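Local coordinates for protein DivIVA (Staphylococcus aureus, PDB 7O39) that probably helps organise cell division as a coiled-coil scaffold of the divisome, here represented by its N-terminal domain, at the interface of chains A and B. Coordinates in Å, arbitrary orientation; residue numbers count along the deposited sequence, not the author numbering. Chains: chain A/B, DivIVA.

The interface of chains A and B. Residues chain A 15-16, 21, 23; chain B 19-21.
A:Arg16, B:Leu21 and B:Asn19 bury the most surface here, where the short N-terminal strands of two DivIVA chains meet beside the start of the long helices (23-53) that pair as a coiled coil. The two-fold symmetry of the interface repeats every contact with the chains exchanged, consistent with the dimeric N-terminal domain of the DivIVA family.

The backbone evidence is an antiparallel bridge between A:Leu21 and B:Leu21. Each amide donates to the other's carbonyl: A:Leu21 N to B:Leu21 O and B:Leu21 N to A:Leu21 O both measure 2.9 Å. Both bonds are nearly straight at the hydrogen, and each donor lies in the carbonyl plane on a lone pair. B:Leu21 also forms an antiparallel bridge with A:Arg16 and thus lies between two segments of chain A.

The A:Arg16 side chain bends at chi2 (-66°) and reaches over the B:Asn19–B:Gly20 backbone. Its terminal NH1 donates to the main-chain carbonyl B:Asn19 O at 2.8 Å. The donor nitrogen sits nearly in line with the carbonyl, but the bond is bent at the hydrogen, less linear than the leucine pair, and the acceptor is tilted 17° from the guanidinium plane. The B:Asn19 amide is not the acceptor: its side chain crosses that of A:Arg16 at about a right angle, and OD1 lies 3.7 Å from A:Arg16 CB, alongside the aliphatic base.

With the B:Leu21 side chain turned away from its own carbonyl carbon and beside the backbone N (chi1 -53°), CD1 meets A:Pro23 CA at 3.9 Å. CD2 sits between the aliphatic chain of A:Arg16, 3.7 Å from its CD, and the A:Pro23 ring, 3.9 Å from its CG. Within chain A, A:Pro23 CG lies 3.6 Å above the outer part of one A:Arg16 guanidinium face. This second packing surface probably limits guanidinium rotation and helps keep NH1 directed at the B:Asn19 carbonyl.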
# COMPACT_ATOMS: atom_id res chain seq x y z
N SER A 15 -3.49 7.28 16.86
CA SER A 15 -3.88 7.45 18.24
C SER A 15 -4.08 6.09 18.90
O SER A 15 -4.36 5.08 18.25
CB SER A 15 -5.23 8.16 18.34
OG SER A 15 -5.30 9.32 17.54
N ARG A 16 -3.93 6.07 20.23
CA ARG A 16 -4.13 4.88 21.03
C ARG A 16 -5.46 4.99 21.75
O ARG A 16 -5.82 6.06 22.25
CB ARG A 16 -3.03 4.74 22.08
CG ARG A 16 -1.66 4.54 21.50
CD ARG A 16 -1.58 3.21 20.79
NE ARG A 16 -0.21 2.87 20.44
CZ ARG A 16 0.51 1.90 21.01
NH1 ARG A 16 0.01 1.15 21.98
NH2 ARG A 16 1.75 1.69 20.59
N LEU A 21 -6.28 -1.88 17.67
CA LEU A 21 -5.58 -2.88 16.88
C LEU A 21 -4.17 -3.11 17.42
O LEU A 21 -3.49 -2.17 17.86
CB LEU A 21 -5.49 -2.41 15.43
CG LEU A 21 -6.81 -1.96 14.77
CD1 LEU A 21 -6.53 -1.60 13.31
CD2 LEU A 21 -7.90 -3.02 14.88
N PRO A 23 -0.53 -3.11 17.69
CA PRO A 23 0.33 -2.20 16.92
C PRO A 23 1.37 -2.89 16.06
O PRO A 23 1.68 -2.39 14.97
CB PRO A 23 0.95 -1.30 17.99
CG PRO A 23 -0.06 -1.31 19.10
CD PRO A 23 -0.58 -2.72 19.12
N ASN B 19 -5.27 -0.85 24.72
CA ASN B 19 -4.36 0.23 24.38
C ASN B 19 -3.77 0.08 22.98
O ASN B 19 -2.61 0.43 22.73
CB ASN B 19 -3.26 0.42 25.43
CG ASN B 19 -2.68 1.80 25.38
OD1 ASN B 19 -3.40 2.77 25.13
ND2 ASN B 19 -1.38 1.92 25.59
N GLY B 20 -4.58 -0.39 22.03
CA GLY B 20 -4.15 -0.54 20.66
C GLY B 20 -4.41 0.70 19.81
O GLY B 20 -4.87 1.74 20.29
N LEU B 21 -4.13 0.56 18.52
CA LEU B 21 -4.28 1.66 17.58
C LEU B 21 -5.74 1.87 17.23
O LEU B 21 -6.52 0.92 17.09
CB LEU B 21 -3.51 1.34 16.30
CG LEU B 21 -2.03 0.96 16.45
CD1 LEU B 21 -1.40 0.79 15.06
CD2 LEU B 21 -1.25 1.98 17.27